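Local coordinates for Alpha/beta hydrolase fold protein (Sphaerobacter thermophilus, PDB 3R0V), which probably acts as a hydrolase of the alpha/beta hydrolase fold and binds D-malate in a pocket in the crystal, at residues A[57-71]-A[180-192]. Numbering follows the deposited sequence.
Sequences RRGRGDSGDTPPYAV and AVAHTLPYDHAVM
Two arginines share a single buried carboxylate, that of Asp-188. Arg-57 comes end-on, NH1 and NH2 both donating to Asp-188 OD2, each at 2.9 Å; NH1 takes the syn lone pair, whereas NH2 approaches from above the carboxylate plane. A bend at chi3 (60°) turns the Arg-57 guanidinium edge-on to Asp-188 OD2. Arg-60, extended from CG to NE, has Thr-184 OG1 over one face of its guanidinium. Arg-60 NH2 donates to Asp-188 OD1 at 2.8 Å and lies over the centre of the Arg-57 guanidinium, so the two groups are layered on the one carboxylate. Within the alpha/beta hydrolase fold, the loop after strand 51-52 thus meets helix 185-192 beside the malate pocket: Asp-188 OD2 also bonds Ser-96, and Arg-60 NH1 reaches Gly-31 O. Farther out, the Tyr-69 and Tyr-187 rings form an offset stack, centroids 4.1 Å apart and planes at 12°. Tyr-69 OH is hydrogen-bonded to Glu-74, also a salt-bridge partner of Arg-57 NH2, while Tyr-187 OH donates to Asp-65 OD2 at 2.7 Å, the carboxylate nearly perpendicular to the ring. At the type II beta turn from Arg-57 to Arg-60, His-183 NE2 donates in the carbonyl plane to Gly-59 O, 2.8 Å away.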
loop_
_atom_site.group_PDB
_atom_site.type_symbol
_atom_site.label_atom_id
_atom_site.label_comp_id
_atom_site.label_asym_id
_atom_site.label_seq_id
_atom_site.Cartn_x
_atom_site.Cartn_y
_atom_site.Cartn_z
ATOM N N ARG A 57 7.708 -6.474 0.529
ATOM C CA ARG A 57 7.419 -6.424 1.951
ATOM C C ARG A 57 7.691 -7.789 2.579
ATOM O O ARG A 57 7.723 -8.818 1.890
ATOM C CB ARG A 57 5.973 -5.968 2.177
ATOM C CG ARG A 57 5.837 -4.444 1.998
ATOM C CD ARG A 57 4.382 -3.978 2.034
ATOM N NE ARG A 57 3.729 -4.304 3.305
ATOM C CZ ARG A 57 2.410 -4.247 3.490
ATOM N NH1 ARG A 57 1.623 -3.887 2.479
ATOM N NH2 ARG A 57 1.872 -4.565 4.670
ATOM N N ARG A 58 7.916 -7.798 3.887
ATOM C CA ARG A 58 8.312 -9.045 4.532
ATOM C C ARG A 58 7.313 -10.175 4.296
ATOM O O ARG A 58 6.094 -9.961 4.257
ATOM C CB ARG A 58 8.619 -8.864 6.024
ATOM C CG ARG A 58 7.467 -8.410 6.892
ATOM C CD ARG A 58 7.859 -8.499 8.364
ATOM N NE ARG A 58 9.088 -7.745 8.591
ATOM C CZ ARG A 58 10.007 -8.030 9.507
ATOM N NH1 ARG A 58 11.085 -7.266 9.607
ATOM N NH2 ARG A 58 9.847 -9.059 10.336
ATOM N N GLY A 59 7.853 -11.374 4.105
ATOM C CA GLY A 59 7.046 -12.557 3.863
ATOM C C GLY A 59 6.608 -12.709 2.423
ATOM O O GLY A 59 5.861 -13.642 2.119
ATOM N N ARG A 60 7.071 -11.821 1.539
ATOM C CA ARG A 60 6.671 -11.835 0.125
ATOM C C ARG A 60 7.868 -11.826 -0.807
ATOM O O ARG A 60 8.943 -11.359 -0.457
ATOM C CB ARG A 60 5.835 -10.596 -0.198
ATOM C CG ARG A 60 4.803 -10.289 0.844
ATOM C CD ARG A 60 4.128 -8.991 0.531
ATOM N NE ARG A 60 3.426 -8.508 1.705
ATOM C CZ ARG A 60 2.328 -7.770 1.654
ATOM N NH1 ARG A 60 1.811 -7.422 0.475
ATOM N NH2 ARG A 60 1.763 -7.379 2.782
ATOM N N GLY A 61 7.660 -12.304 -2.028
ATOM C CA GLY A 61 8.670 -12.209 -3.066
ATOM C C GLY A 61 9.985 -12.786 -2.591
ATOM O O GLY A 61 10.031 -13.939 -2.145
ATOM N N ASP A 62 11.062 -12.010 -2.667
ATOM C CA ASP A 62 12.376 -12.523 -2.280
ATOM C C ASP A 62 12.787 -12.082 -0.887
ATOM O O ASP A 62 13.926 -12.292 -0.476
ATOM C CB ASP A 62 13.441 -12.125 -3.305
ATOM C CG ASP A 62 13.227 -12.785 -4.652
ATOM O OD1 ASP A 62 12.791 -13.963 -4.688
ATOM O OD2 ASP A 62 13.486 -12.128 -5.682
ATOM N N SER A 63 11.859 -11.475 -0.153
ATOM C CA SER A 63 12.148 -11.097 1.229
ATOM C C SER A 63 11.925 -12.245 2.204
ATOM O O SER A 63 11.105 -13.139 1.966
ATOM C CB SER A 63 11.296 -9.922 1.664
ATOM O OG SER A 63 11.679 -8.761 0.944
ATOM N N GLY A 64 12.652 -12.206 3.314
ATOM C CA GLY A 64 12.458 -13.156 4.391
ATOM C C GLY A 64 11.346 -12.696 5.317
ATOM O O GLY A 64 10.601 -11.754 5.006
ATOM N N ASP A 65 11.244 -13.346 6.471
ATOM C CA ASP A 65 10.271 -12.947 7.476
ATOM C C ASP A 65 10.794 -13.421 8.825
ATOM O O ASP A 65 11.401 -14.494 8.921
ATOM C CB ASP A 65 8.901 -13.572 7.164
ATOM C CG ASP A 65 7.745 -12.827 7.812
ATOM O OD1 ASP A 65 7.972 -11.940 8.668
ATOM O OD2 ASP A 65 6.579 -13.143 7.466
ATOM N N THR A 66 10.578 -12.615 9.857
ATOM C CA THR A 66 11.004 -12.981 11.201
ATOM C C THR A 66 9.833 -12.791 12.172
ATOM O O THR A 66 9.477 -11.675 12.519
ATOM C CB THR A 66 12.231 -12.149 11.644
ATOM O OG1 THR A 66 13.296 -12.309 10.692
ATOM C CG2 THR A 66 12.714 -12.593 13.018
ATOM N N PRO A 67 9.213 -13.892 12.618
ATOM C CA PRO A 67 8.119 -13.738 13.587
ATOM C C PRO A 67 8.658 -13.272 14.953
ATOM O O PRO A 67 9.837 -13.457 15.240
ATOM C CB PRO A 67 7.526 -15.158 13.689
ATOM C CG PRO A 67 8.090 -15.913 12.521
ATOM C CD PRO A 67 9.423 -15.295 12.226
ATOM N N PRO A 68 7.788 -12.672 15.775
ATOM C CA PRO A 68 6.368 -12.459 15.491
ATOM C C PRO A 68 6.127 -11.196 14.669
ATOM O O PRO A 68 6.904 -10.232 14.740
ATOM C CB PRO A 68 5.771 -12.272 16.882
ATOM C CG PRO A 68 6.891 -11.630 17.662
ATOM C CD PRO A 68 8.156 -12.238 17.139
ATOM N N TYR A 69 5.050 -11.196 13.893
ATOM C CA TYR A 69 4.712 -10.014 13.133
ATOM C C TYR A 69 4.404 -8.853 14.075
ATOM O O TYR A 69 3.799 -9.037 15.130
ATOM C CB TYR A 69 3.508 -10.262 12.215
ATOM C CG TYR A 69 3.195 -9.005 11.439
ATOM C CD1 TYR A 69 3.905 -8.684 10.290
ATOM C CD2 TYR A 69 2.238 -8.118 11.893
ATOM C CE1 TYR A 69 3.655 -7.511 9.609
ATOM C CE2 TYR A 69 1.979 -6.946 11.234
ATOM C CZ TYR A 69 2.682 -6.653 10.089
ATOM O OH TYR A 69 2.416 -5.474 9.452
ATOM N N ALA A 70 4.828 -7.655 13.684
ATOM C CA ALA A 70 4.358 -6.419 14.293
ATOM C C ALA A 70 4.414 -5.357 13.214
ATOM O O ALA A 70 5.296 -5.395 12.351
ATOM C CB ALA A 70 5.237 -6.014 15.481
ATOM N N VAL A 71 3.471 -4.417 13.251
ATOM C CA VAL A 71 3.482 -3.313 12.301
ATOM C C VAL A 71 4.825 -2.574 12.372
ATOM O O VAL A 71 5.364 -2.166 11.342
ATOM C CB VAL A 71 2.291 -2.345 12.516
ATOM C CG1 VAL A 71 2.341 -1.182 11.532
ATOM C CG2 VAL A 71 0.964 -3.093 12.388
ATOM N N ALA A 180 -0.103 -16.950 -3.587
ATOM C CA ALA A 180 1.213 -17.265 -3.033
ATOM C C ALA A 180 1.556 -16.438 -1.796
ATOM O O ALA A 180 2.282 -16.903 -0.912
ATOM C CB ALA A 180 2.297 -17.109 -4.099
ATOM N N VAL A 181 1.043 -15.213 -1.725
ATOM C CA VAL A 181 1.337 -14.353 -0.581
ATOM C C VAL A 181 0.116 -14.119 0.311
ATOM O O VAL A 181 0.117 -13.208 1.135
ATOM C CB VAL A 181 1.968 -12.998 -1.001
ATOM C CG1 VAL A 181 3.333 -13.231 -1.649
ATOM C CG2 VAL A 181 1.059 -12.241 -1.937
ATOM N N ALA A 182 -0.899 -14.973 0.189
ATOM C CA ALA A 182 -2.103 -14.819 1.006
ATOM C C ALA A 182 -1.833 -14.894 2.510
ATOM O O ALA A 182 -2.581 -14.322 3.312
ATOM C CB ALA A 182 -3.156 -15.837 0.591
ATOM N N HIS A 183 -0.771 -15.594 2.910
ATOM C CA HIS A 183 -0.445 -15.681 4.335
ATOM C C HIS A 183 -0.122 -14.298 4.940
ATOM O O HIS A 183 -0.083 -14.158 6.163
ATOM C CB HIS A 183 0.742 -16.624 4.562
ATOM C CG HIS A 183 1.967 -16.212 3.822
ATOM N ND1 HIS A 183 2.113 -16.419 2.467
ATOM C CD2 HIS A 183 3.098 -15.594 4.236
ATOM C CE1 HIS A 183 3.283 -15.939 2.077
ATOM N NE2 HIS A 183 3.897 -15.429 3.131
ATOM N N THR A 184 0.138 -13.288 4.096
ATOM C CA THR A 184 0.404 -11.931 4.606
ATOM C C THR A 184 -0.849 -11.063 4.774
ATOM O O THR A 184 -0.762 -9.928 5.233
ATOM C CB THR A 184 1.440 -11.161 3.744
ATOM O OG1 THR A 184 0.923 -10.912 2.434
ATOM C CG2 THR A 184 2.753 -11.942 3.639
ATOM N N LEU A 185 -2.014 -11.583 4.405
ATOM C CA LEU A 185 -3.233 -10.801 4.577
ATOM C C LEU A 185 -3.458 -10.334 6.025
ATOM O O LEU A 185 -3.912 -9.208 6.238
ATOM C CB LEU A 185 -4.457 -11.550 4.036
ATOM C CG LEU A 185 -4.568 -11.599 2.509
ATOM C CD1 LEU A 185 -5.560 -12.674 2.051
ATOM C CD2 LEU A 185 -4.919 -10.234 1.918
ATOM N N PRO A 186 -3.142 -11.183 7.025
ATOM C CA PRO A 186 -3.270 -10.687 8.400
ATOM C C PRO A 186 -2.323 -9.525 8.698
ATOM O O PRO A 186 -2.607 -8.731 9.586
ATOM C CB PRO A 186 -2.921 -11.910 9.253
ATOM C CG PRO A 186 -3.268 -13.083 8.375
ATOM C CD PRO A 186 -2.835 -12.621 6.995
ATOM N N TYR A 187 -1.208 -9.433 7.983
ATOM C CA TYR A 187 -0.276 -8.325 8.189
ATOM C C TYR A 187 -0.925 -7.016 7.765
ATOM O O TYR A 187 -0.843 -6.011 8.476
ATOM C CB TYR A 187 0.993 -8.522 7.369
ATOM C CG TYR A 187 1.821 -9.736 7.716
ATOM C CD1 TYR A 187 1.482 -10.571 8.767
ATOM C CD2 TYR A 187 2.986 -10.009 7.005
ATOM C CE1 TYR A 187 2.270 -11.674 9.085
ATOM C CE2 TYR A 187 3.776 -11.090 7.314
ATOM C CZ TYR A 187 3.413 -11.923 8.353
ATOM O OH TYR A 187 4.210 -13.007 8.664
ATOM N N ASP A 188 -1.575 -7.022 6.605
ATOM C CA ASP A 188 -2.253 -5.817 6.150
ATOM C C ASP A 188 -3.435 -5.464 7.045
ATOM O O ASP A 188 -3.715 -4.284 7.270
ATOM C CB ASP A 188 -2.617 -5.939 4.678
ATOM C CG ASP A 188 -1.392 -5.759 3.792
ATOM O OD1 ASP A 188 -0.890 -6.738 3.219
ATOM O OD2 ASP A 188 -0.891 -4.613 3.729
ATOM N N HIS A 189 -4.115 -6.472 7.584
ATOM C CA HIS A 189 -5.173 -6.181 8.542
ATOM C C HIS A 189 -4.596 -5.449 9.765
ATOM O O HIS A 189 -5.164 -4.458 10.237
ATOM C CB HIS A 189 -5.885 -7.470 8.953
ATOM C CG HIS A 189 -7.053 -7.244 9.866
ATOM N ND1 HIS A 189 -7.631 -8.257 10.599
ATOM C CD2 HIS A 189 -7.735 -6.117 10.179
ATOM C CE1 HIS A 189 -8.630 -7.766 11.313
ATOM N NE2 HIS A 189 -8.713 -6.469 11.079
ATOM N N ALA A 190 -3.446 -5.906 10.250
ATOM C CA ALA A 190 -2.802 -5.246 11.383
ATOM C C ALA A 190 -2.381 -3.801 11.077
ATOM O O ALA A 190 -2.551 -2.907 11.909
ATOM C CB ALA A 190 -1.602 -6.071 11.865
ATOM N N VAL A 191 -1.826 -3.578 9.888
ATOM C CA VAL A 191 -1.445 -2.234 9.467
ATOM C C VAL A 191 -2.660 -1.299 9.518
ATOM O O VAL A 191 -2.579 -0.174 10.022
ATOM C CB VAL A 191 -0.871 -2.254 8.040
ATOM C CG1 VAL A 191 -0.787 -0.828 7.465
ATOM C CG2 VAL A 191 0.482 -2.954 8.028
HETATM N N MSE A 192 -3.786 -1.778 8.999
HETATM C CA MSE A 192 -4.984 -0.960 8.873
HETATM C C MSE A 192 -5.804 -0.834 10.158
HETATM O O MSE A 192 -6.719 -0.024 10.226
HETATM C CB MSE A 192 -5.858 -1.478 7.710
HETATM C CG MSE A 192 -5.169 -1.341 6.347
HETATM SE SE MSE A 192 -4.659 0.495 5.924
HETATM C CE MSE A 192 -6.402 1.281 6.231
#